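Local coordinates for protein N5-Carboxyaminoimidazole ribonucleotide synthetase (Staphylococcus aureus subsp. aureus, PDB 3ORQ) that catalyses the ATP-dependent carboxylation of 5-aminoimidazole ribonucleotide with bicarbonate to N5-carboxyaminoimidazole ribonucleotide, a step of purine biosynthesis, at residues 283-288 against 307-312; 335-340 against 356-361; 43-48 against 56-61. One frame throughout, in Å; residues are numbered along the deposited sequence.

Contact 1: 283-288 against 307-312; sequences IEACDY and IELLKP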
loop_
_atom_site.group_PDB
_atom_site.type_symbol
_atom_site.label_atom_id
_atom_site.label_comp_id
_atom_site.label_asym_id
_atom_site.label_seq_id
_atom_site.Cartn_x
_atom_site.Cartn_y
_atom_site.Cartn_z
ATOM N N ILE A 283 3.315 -5.442 5.580
ATOM C CA ILE A 283 2.749 -4.788 4.384
ATOM C C ILE A 283 2.657 -5.791 3.248
ATOM O O ILE A 283 1.645 -5.893 2.622
ATOM C CB ILE A 283 3.538 -3.578 3.944
ATOM C CG1 ILE A 283 3.303 -2.444 4.915
ATOM C CG2 ILE A 283 3.085 -3.116 2.556
ATOM C CD1 ILE A 283 4.431 -1.379 4.869
ATOM N N GLU A 284 3.727 -6.516 2.956
ATOM C CA GLU A 284 3.641 -7.467 1.834
ATOM C C GLU A 284 3.123 -8.851 2.232
ATOM O O GLU A 284 2.468 -9.538 1.421
ATOM C CB GLU A 284 5.003 -7.628 1.162
ATOM C CG GLU A 284 5.443 -6.419 0.280
ATOM C CD GLU A 284 5.958 -5.293 1.127
ATOM O OE1 GLU A 284 6.203 -5.563 2.317
ATOM O OE2 GLU A 284 6.074 -4.144 0.638
ATOM N N ALA A 285 3.414 -9.262 3.463
ATOM C CA ALA A 285 3.271 -10.691 3.859
ATOM C C ALA A 285 1.951 -11.062 4.523
ATOM O O ALA A 285 1.602 -12.247 4.566
ATOM C CB ALA A 285 4.422 -11.086 4.738
ATOM N N CYS A 286 1.197 -10.075 4.994
ATOM C CA CYS A 286 -0.048 -10.356 5.789
ATOM C C CYS A 286 -1.244 -9.830 5.065
ATOM O O CYS A 286 -1.107 -9.009 4.148
ATOM C CB CYS A 286 0.005 -9.704 7.194
ATOM S SG CYS A 286 1.310 -10.350 8.267
ATOM N N ASP A 287 -2.425 -10.250 5.496
ATOM C CA ASP A 287 -3.644 -9.760 4.857
ATOM C C ASP A 287 -4.015 -8.366 5.373
ATOM O O ASP A 287 -4.904 -7.696 4.807
ATOM C CB ASP A 287 -4.801 -10.761 5.040
ATOM C CG ASP A 287 -4.973 -11.228 6.492
ATOM O OD1 ASP A 287 -4.143 -10.872 7.361
ATOM O OD2 ASP A 287 -5.943 -11.964 6.775
ATOM N N TYR A 288 -3.359 -7.946 6.461
ATOM C CA TYR A 288 -3.472 -6.580 7.009
ATOM C C TYR A 288 -2.059 -6.179 7.427
ATOM O O TYR A 288 -1.288 -7.028 7.873
ATOM C CB TYR A 288 -4.328 -6.526 8.265
ATOM C CG TYR A 288 -5.783 -6.985 8.094
ATOM C CD1 TYR A 288 -6.121 -8.331 8.316
ATOM C CD2 TYR A 288 -6.791 -6.089 7.756
ATOM C CE1 TYR A 288 -7.414 -8.790 8.181
ATOM C CE2 TYR A 288 -8.136 -6.545 7.576
ATOM C CZ TYR A 288 -8.414 -7.910 7.806
ATOM O OH TYR A 288 -9.696 -8.397 7.685
ATOM N N ILE A 307 -4.729 -12.236 12.245
ATOM C CA ILE A 307 -3.948 -11.832 11.095
ATOM C C ILE A 307 -3.317 -13.050 10.425
ATOM O O ILE A 307 -2.814 -13.949 11.109
ATOM C CB ILE A 307 -2.901 -10.779 11.484
ATOM C CG1 ILE A 307 -3.635 -9.475 11.835
ATOM C CG2 ILE A 307 -1.985 -10.475 10.293
ATOM C CD1 ILE A 307 -3.116 -8.903 13.053
ATOM N N GLU A 308 -3.385 -13.103 9.094
ATOM C CA GLU A 308 -2.873 -14.275 8.383
ATOM C C GLU A 308 -1.552 -13.932 7.790
ATOM O O GLU A 308 -1.430 -12.903 7.143
ATOM C CB GLU A 308 -3.796 -14.727 7.253
ATOM C CG GLU A 308 -4.917 -15.612 7.687
ATOM C CD GLU A 308 -5.682 -16.238 6.521
ATOM O OE1 GLU A 308 -6.919 -16.430 6.687
ATOM O OE2 GLU A 308 -5.062 -16.551 5.460
ATOM N N LEU A 309 -0.568 -14.793 7.978
ATOM C CA LEU A 309 0.665 -14.691 7.190
ATOM C C LEU A 309 0.443 -15.417 5.842
ATOM O O LEU A 309 0.401 -16.667 5.792
ATOM C CB LEU A 309 1.854 -15.264 7.982
ATOM C CG LEU A 309 3.245 -15.219 7.352
ATOM C CD1 LEU A 309 3.752 -13.809 7.218
ATOM C CD2 LEU A 309 4.159 -15.991 8.242
ATOM N N LEU A 310 0.285 -14.665 4.766
ATOM C CA LEU A 310 0.045 -15.218 3.397
ATOM C C LEU A 310 1.323 -15.860 2.809
ATOM O O LEU A 310 1.268 -16.851 2.083
ATOM C CB LEU A 310 -0.475 -14.113 2.478
ATOM C CG LEU A 310 -1.745 -13.414 2.995
ATOM C CD1 LEU A 310 -2.173 -12.215 2.127
ATOM C CD2 LEU A 310 -2.922 -14.437 3.159
ATOM N N LYS A 311 2.483 -15.313 3.146
ATOM C CA LYS A 311 3.730 -15.928 2.761
ATOM C C LYS A 311 4.824 -15.506 3.745
ATOM O O LYS A 311 4.839 -14.344 4.183
ATOM C CB LYS A 311 4.088 -15.468 1.341
ATOM C CG LYS A 311 5.082 -16.383 0.633
ATOM C CD LYS A 311 5.226 -16.031 -0.848
ATOM C CE LYS A 311 6.398 -16.874 -1.471
ATOM N NZ LYS A 311 6.651 -16.465 -2.855
ATOM N N PRO A 312 5.763 -16.429 4.079
ATOM C CA PRO A 312 6.794 -16.115 5.052
ATOM C C PRO A 312 7.705 -15.071 4.446
ATOM O O PRO A 312 7.647 -14.854 3.207
ATOM C CB PRO A 312 7.581 -17.418 5.198
ATOM C CG PRO A 312 6.647 -18.529 4.749
ATOM C CD PRO A 312 5.816 -17.847 3.632
#
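D287 and E308 cross at about a right angle, and the aspartate binds the backbone of the glutamate. Chi1 of 49° places CG of D287 between its own backbone N and carbonyl carbon. From there D287 OD1 accepts from E308 N at 2.9 Å, with the N-H nearly straight at 166°. The donor stands above the carboxylate plane, 40° out of it. In return D287 N donates to E308 O at 3.3 Å, in the plane of that carbonyl. The two residues thus hold each other through two bonds. Their carboxylates are like charges, but E308 OE1 turns to a salt bridge with K311 of the second subunit, which probably eases the repulsion.

At the other end A285 O takes L310 N at 2.8 Å, nearly along the C=O axis, and a weak bond from K311 N. A285 is the last helical residue, so this carbonyl at the helix end is gripped by the other segment. A285 CB packs on L309 CD1 at 3.7 Å. C286 CB lies against I307 CG2 at 3.8 Å, and the CA of C286 makes a CH...O contact to E308 O. L310 CD1 touches C286 C and D287 N, each at 3.9 Å. Y288 meets H337 of the second subunit.

The arrangement is a single beta bridge, C286 with L309. The segments run in nearly opposite directions. The bridge ties the end of helix 282-285 to the loop before strand 313-319, at the dimer interface.

Contact 2: 335-340 against 356-361; sequences EWHLHI and TVLTND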
loop_
_atom_site.group_PDB
_atom_site.type_symbol
_atom_site.label_atom_id
_atom_site.label_comp_id
_atom_site.label_asym_id
_atom_site.label_seq_id
_atom_site.Cartn_x
_atom_site.Cartn_y
_atom_site.Cartn_z
ATOM N N GLU A 335 12.098 -8.921 -6.539
ATOM C CA GLU A 335 11.712 -9.762 -5.394
ATOM C C GLU A 335 12.179 -9.158 -4.067
ATOM O O GLU A 335 11.903 -9.727 -3.017
ATOM C CB GLU A 335 12.182 -11.242 -5.545
ATOM C CG GLU A 335 13.695 -11.451 -5.450
ATOM C CD GLU A 335 14.468 -11.214 -6.765
ATOM O OE1 GLU A 335 13.995 -10.486 -7.652
ATOM O OE2 GLU A 335 15.579 -11.760 -6.911
ATOM N N TRP A 336 12.864 -8.014 -4.111
ATOM C CA TRP A 336 13.217 -7.322 -2.884
ATOM C C TRP A 336 12.116 -6.379 -2.340
ATOM O O TRP A 336 12.193 -5.941 -1.186
ATOM C CB TRP A 336 14.553 -6.584 -3.058
ATOM C CG TRP A 336 15.751 -7.539 -3.148
ATOM C CD1 TRP A 336 15.725 -8.917 -3.055
ATOM C CD2 TRP A 336 17.125 -7.180 -3.296
ATOM N NE1 TRP A 336 16.980 -9.412 -3.166
ATOM C CE2 TRP A 336 17.869 -8.383 -3.312
ATOM C CE3 TRP A 336 17.798 -5.956 -3.436
ATOM C CZ2 TRP A 336 19.279 -8.415 -3.442
ATOM C CZ3 TRP A 336 19.219 -5.976 -3.574
ATOM C CH2 TRP A 336 19.938 -7.212 -3.579
ATOM N N HIS A 337 11.094 -6.089 -3.136
ATOM C CA HIS A 337 9.974 -5.207 -2.719
ATOM C C HIS A 337 10.540 -4.033 -1.934
ATOM O O HIS A 337 10.410 -3.949 -0.698
ATOM C CB HIS A 337 8.910 -5.940 -1.890
ATOM C CG HIS A 337 8.151 -7.008 -2.643
ATOM N ND1 HIS A 337 8.458 -8.353 -2.554
ATOM C CD2 HIS A 337 7.107 -6.924 -3.492
ATOM C CE1 HIS A 337 7.644 -9.052 -3.323
ATOM N NE2 HIS A 337 6.797 -8.206 -3.888
ATOM N N LEU A 338 11.199 -3.139 -2.656
ATOM C CA LEU A 338 11.948 -2.096 -2.011
ATOM C C LEU A 338 11.063 -0.961 -1.553
ATOM O O LEU A 338 10.197 -0.515 -2.315
ATOM C CB LEU A 338 13.004 -1.575 -2.975
ATOM C CG LEU A 338 14.137 -2.570 -3.078
ATOM C CD1 LEU A 338 14.699 -2.705 -4.573
ATOM C CD2 LEU A 338 15.181 -2.155 -2.056
ATOM N N HIS A 339 11.288 -0.514 -0.308
ATOM C CA HIS A 339 10.690 0.716 0.252
ATOM C C HIS A 339 11.795 1.745 0.452
ATOM O O HIS A 339 12.754 1.487 1.185
ATOM C CB HIS A 339 10.079 0.446 1.639
ATOM C CG HIS A 339 8.817 -0.340 1.594
ATOM N ND1 HIS A 339 7.606 0.172 2.013
ATOM C CD2 HIS A 339 8.563 -1.592 1.145
ATOM C CE1 HIS A 339 6.671 -0.749 1.869
ATOM N NE2 HIS A 339 7.216 -1.822 1.325
ATOM N N ILE A 340 11.678 2.911 -0.178
ATOM C CA ILE A 340 12.706 3.940 0.021
ATOM C C ILE A 340 11.980 5.109 0.587
ATOM O O ILE A 340 11.035 5.611 -0.039
ATOM C CB ILE A 340 13.472 4.307 -1.298
ATOM C CG1 ILE A 340 14.637 3.347 -1.513
ATOM C CG2 ILE A 340 14.146 5.664 -1.146
ATOM C CD1 ILE A 340 14.249 1.998 -1.822
ATOM N N THR A 356 11.618 -6.210 1.651
ATOM C CA THR A 356 10.924 -7.359 2.169
ATOM C C THR A 356 10.914 -8.416 1.092
ATOM O O THR A 356 10.367 -8.200 -0.020
ATOM C CB THR A 356 9.486 -7.008 2.521
ATOM O OG1 THR A 356 9.506 -6.044 3.583
ATOM C CG2 THR A 356 8.701 -8.266 2.969
ATOM N N VAL A 357 11.504 -9.548 1.431
ATOM C CA VAL A 357 11.629 -10.651 0.516
ATOM C C VAL A 357 10.651 -11.748 0.919
ATOM O O VAL A 357 10.818 -12.403 1.917
ATOM C CB VAL A 357 13.067 -11.185 0.522
ATOM C CG1 VAL A 357 13.278 -12.120 -0.609
ATOM C CG2 VAL A 357 14.103 -10.008 0.462
ATOM N N LEU A 358 9.629 -11.953 0.122
ATOM C CA LEU A 358 8.694 -13.030 0.397
ATOM C C LEU A 358 9.355 -14.303 -0.034
ATOM O O LEU A 358 9.983 -14.337 -1.083
ATOM C CB LEU A 358 7.389 -12.821 -0.366
ATOM C CG LEU A 358 6.607 -11.547 0.010
ATOM C CD1 LEU A 358 5.295 -11.449 -0.799
ATOM C CD2 LEU A 358 6.319 -11.536 1.521
ATOM N N THR A 359 9.239 -15.349 0.779
ATOM C CA THR A 359 9.982 -16.589 0.488
ATOM C C THR A 359 9.290 -17.834 1.057
ATOM O O THR A 359 8.685 -17.777 2.132
ATOM C CB THR A 359 11.411 -16.499 1.071
ATOM O OG1 THR A 359 12.189 -17.657 0.714
ATOM C CG2 THR A 359 11.357 -16.364 2.587
ATOM N N ASN A 360 9.388 -18.957 0.352
ATOM C CA ASN A 360 8.974 -20.218 0.954
ATOM C C ASN A 360 10.100 -20.926 1.701
ATOM O O ASN A 360 9.874 -21.904 2.437
ATOM C CB ASN A 360 8.417 -21.155 -0.106
ATOM C CG ASN A 360 7.085 -20.714 -0.614
ATOM O OD1 ASN A 360 6.234 -20.257 0.150
ATOM N ND2 ASN A 360 6.891 -20.843 -1.919
ATOM N N ASP A 361 11.319 -20.457 1.493
ATOM C CA ASP A 361 12.456 -21.061 2.145
ATOM C C ASP A 361 13.245 -19.996 2.884
ATOM O O ASP A 361 14.273 -19.492 2.415
ATOM C CB ASP A 361 13.328 -21.841 1.158
ATOM C CG ASP A 361 14.406 -22.690 1.869
ATOM O OD1 ASP A 361 14.724 -22.420 3.050
ATOM O OD2 ASP A 361 14.932 -23.634 1.241
HETATM O O HOH W 1 9.864 -11.482 -2.555
#
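T356 N is shared by two carbonyls of the other segment. It donates to W336 O at 2.9 Å, with the donor tilted 30° from the carbonyl plane, and only weakly to H337 O. T356 O is used as well: H337 ND1 donates to it at 3.2 Å. The acceptor lies near the ring plane, 13° out of it, and the donor comes almost straight at the end of the carbonyl. Chi1 of -66° places CG of H337 beside its backbone N, and chi2 then sets the turn of the ring. ND1 donates to a carbonyl and so carries a proton. The weak bond from NE2 to D287 O of the second subunit would need one too, so the ring may be protonated.

Two residues on, at L358, a water bridges the segments. It donates to E335 O at 2.7 Å and accepts from L358 N at 2.7 Å.

Apolar groups flank these bonds. W336 and V357 run side by side and point the same way, with V357 CG2 4.0 Å from W336 CD1. V357 CG1 rests near E335 O at 3.7 Å. H337 and L358 cross at about a right angle, where H337 CE1 meets L358 CD1 at 4.2 Å. The W336 ring also stacks on H333.

The segments belong to the beta hairpin of strands 338-340 and 351-358, in the antiparallel sheet shared by the ATP-grasp and C-terminal parts of the chain. Strand 338-340 is outermost within this chain, and I340 bonds to the backbone of the second subunit. Here the pairing gives way to 3-10 helix and a bridging water.

Contact 3: 43-48 against 56-61; sequences PSEDCP and FIQAKY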
loop_
_atom_site.group_PDB
_atom_site.type_symbol
_atom_site.label_atom_id
_atom_site.label_comp_id
_atom_site.label_asym_id
_atom_site.label_seq_id
_atom_site.Cartn_x
_atom_site.Cartn_y
_atom_site.Cartn_z
ATOM N N PRO A 43 8.915 18.969 12.751
ATOM C CA PRO A 43 9.812 20.144 12.645
ATOM C C PRO A 43 10.543 20.269 11.313
ATOM O O PRO A 43 10.991 21.359 10.940
ATOM C CB PRO A 43 10.834 19.914 13.790
ATOM C CG PRO A 43 10.779 18.387 14.054
ATOM C CD PRO A 43 9.328 18.037 13.829
ATOM N N SER A 44 10.657 19.162 10.578
ATOM C CA SER A 44 11.480 19.170 9.381
ATOM C C SER A 44 10.639 19.214 8.091
ATOM O O SER A 44 9.733 18.369 7.869
ATOM C CB SER A 44 12.428 17.975 9.382
ATOM O OG SER A 44 13.020 17.852 8.112
ATOM N N GLU A 45 10.953 20.182 7.236
ATOM C CA GLU A 45 10.224 20.349 5.992
ATOM C C GLU A 45 10.574 19.270 4.963
ATOM O O GLU A 45 9.900 19.148 3.929
ATOM C CB GLU A 45 10.490 21.738 5.388
ATOM C CG GLU A 45 11.825 21.860 4.681
ATOM C CD GLU A 45 12.117 23.282 4.226
ATOM O OE1 GLU A 45 11.211 24.152 4.353
ATOM O OE2 GLU A 45 13.257 23.529 3.752
ATOM N N ASP A 46 11.628 18.503 5.249
ATOM C CA ASP A 46 12.010 17.356 4.404
ATOM C C ASP A 46 11.477 16.033 4.950
ATOM O O ASP A 46 11.817 14.979 4.441
ATOM C CB ASP A 46 13.539 17.270 4.228
ATOM C CG ASP A 46 14.130 18.522 3.532
ATOM O OD1 ASP A 46 13.571 18.968 2.477
ATOM O OD2 ASP A 46 15.154 19.065 4.048
ATOM N N CYS A 47 10.648 16.076 5.987
ATOM C CA CYS A 47 10.128 14.836 6.534
ATOM C C CYS A 47 9.462 14.012 5.433
ATOM O O CYS A 47 8.714 14.549 4.637
ATOM C CB CYS A 47 9.168 15.077 7.694
ATOM S SG CYS A 47 7.545 15.802 7.281
ATOM N N PRO A 48 9.720 12.686 5.425
ATOM C CA PRO A 48 9.178 11.706 4.482
ATOM C C PRO A 48 7.640 11.723 4.343
ATOM O O PRO A 48 7.132 11.309 3.313
ATOM C CB PRO A 48 9.606 10.355 5.076
ATOM C CG PRO A 48 10.799 10.680 6.006
ATOM C CD PRO A 48 10.588 12.097 6.467
ATOM N N PHE A 56 0.432 20.007 6.010
ATOM C CA PHE A 56 1.675 19.851 6.728
ATOM C C PHE A 56 1.828 21.050 7.677
ATOM O O PHE A 56 1.722 22.204 7.247
ATOM C CB PHE A 56 2.846 19.756 5.741
ATOM C CG PHE A 56 4.185 19.854 6.392
ATOM C CD1 PHE A 56 4.559 18.954 7.350
ATOM C CD2 PHE A 56 5.076 20.880 6.054
ATOM C CE1 PHE A 56 5.809 19.075 7.988
ATOM C CE2 PHE A 56 6.336 20.999 6.691
ATOM C CZ PHE A 56 6.690 20.111 7.635
ATOM N N ILE A 57 2.008 20.767 8.963
ATOM C CA ILE A 57 2.272 21.781 9.961
ATOM C C ILE A 57 3.733 21.608 10.418
ATOM O O ILE A 57 4.095 20.605 11.063
ATOM C CB ILE A 57 1.392 21.653 11.175
ATOM C CG1 ILE A 57 -0.094 21.884 10.835
ATOM C CG2 ILE A 57 1.854 22.640 12.266
ATOM C CD1 ILE A 57 -1.048 21.525 12.020
ATOM N N GLN A 58 4.577 22.573 10.052
ATOM C CA GLN A 58 5.980 22.520 10.443
ATOM C C GLN A 58 6.100 23.193 11.823
ATOM O O GLN A 58 5.846 24.395 11.956
ATOM C CB GLN A 58 6.886 23.218 9.407
ATOM C CG GLN A 58 8.366 23.164 9.809
ATOM C CD GLN A 58 9.352 23.745 8.764
ATOM O OE1 GLN A 58 8.960 24.398 7.800
ATOM N NE2 GLN A 58 10.642 23.488 8.975
ATOM N N ALA A 59 6.450 22.404 12.830
ATOM C CA ALA A 59 6.639 22.894 14.175
ATOM C C ALA A 59 7.333 21.835 15.024
ATOM O O ALA A 59 7.286 20.653 14.714
ATOM C CB ALA A 59 5.294 23.275 14.782
ATOM N N LYS A 60 7.977 22.258 16.099
ATOM C CA LYS A 60 8.591 21.319 17.043
ATOM C C LYS A 60 7.529 20.565 17.834
ATOM O O LYS A 60 6.382 21.016 17.969
ATOM C CB LYS A 60 9.548 22.043 18.005
ATOM C CG LYS A 60 10.673 22.795 17.306
ATOM C CD LYS A 60 11.664 23.353 18.299
ATOM C CE LYS A 60 12.827 23.929 17.534
ATOM N NZ LYS A 60 14.001 24.126 18.428
ATOM N N TYR A 61 7.921 19.421 18.369
ATOM C CA TYR A 61 6.986 18.580 19.117
ATOM C C TYR A 61 6.603 19.147 20.497
ATOM O O TYR A 61 5.623 18.718 21.092
ATOM C CB TYR A 61 7.541 17.172 19.243
ATOM C CG TYR A 61 7.918 16.509 17.930
ATOM C CD1 TYR A 61 6.964 16.253 16.941
ATOM C CD2 TYR A 61 9.242 16.124 17.684
ATOM C CE1 TYR A 61 7.317 15.609 15.731
ATOM C CE2 TYR A 61 9.608 15.469 16.494
ATOM C CZ TYR A 61 8.628 15.213 15.524
ATOM O OH TYR A 61 9.004 14.604 14.340
#
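The contact lies at the C-terminal edge of the parallel sheet of the preATP-grasp domain, a Rossmann-like fold. The loop after strand 37-42 folds back over the end of the outermost strand 55-58. P43 meets Y61 at about a right angle. P43 CD stands over one face of the tyrosine ring, 3.8 Å from its centroid and offset toward the rim, a CH-pi contact. The nearest ring atom to P43 CD is Y61 CZ, at 3.4 Å. The phenol OH is held by D42, which also binds S44 N, so D42 bonds to both the tyrosine and the start of the loop.

Q58 supplies the hydrogen bond between the segments. Its chain is extended, with CG anti to the backbone N (chi1 -180°), and NE2 donates to P43 O at 2.9 Å. The acceptor is close to the amide plane, and the N-H is fairly straight at 156°. OE1 of Q58 lies by E45 CB at 3.9 Å.

The F56 ring packs against the turn. F56 CZ is 3.5 Å from S44 O, and E45 CA also contacts the ring obliquely. C47 SG approaches it obliquely too, 3.8 Å from F56 CE1, a sulfur-aromatic contact. Q58 N lies over the centre of one face. The turn itself is type I, from S44 to C47, closed by C47 N on S44 O. S44 OG accepts from D46 N as an ST turn.

The S44 side chain is about 8 Å from the bound pyrophosphate. P43 N has no hydrogen, so its approach to A59 O is no bond. The loop is therefore joined to the strand segment by the Q58 amide and by contacts with the Y61 and F56 rings.

Contacts 1 and 2 are neighbours, with centres 12 Å apart. E284 OE2 meets H339 NE2 at 2.7 Å, a probable hydrogen bond, and P312 O meets T359 N at 2.9 Å, another probable one. Both contacts also touch the second subunit, so they form part of one interface region of the dimer, away from the annotated sites. Contact 3 stands apart in the preATP-grasp domain. Its centre is 32 Å from that of contact 1 and 30 Å from that of contact 2. It is the one near the ligands: the side chain of Y61 is about 9 Å from that of Y157, which lines the pyrophosphate pocket.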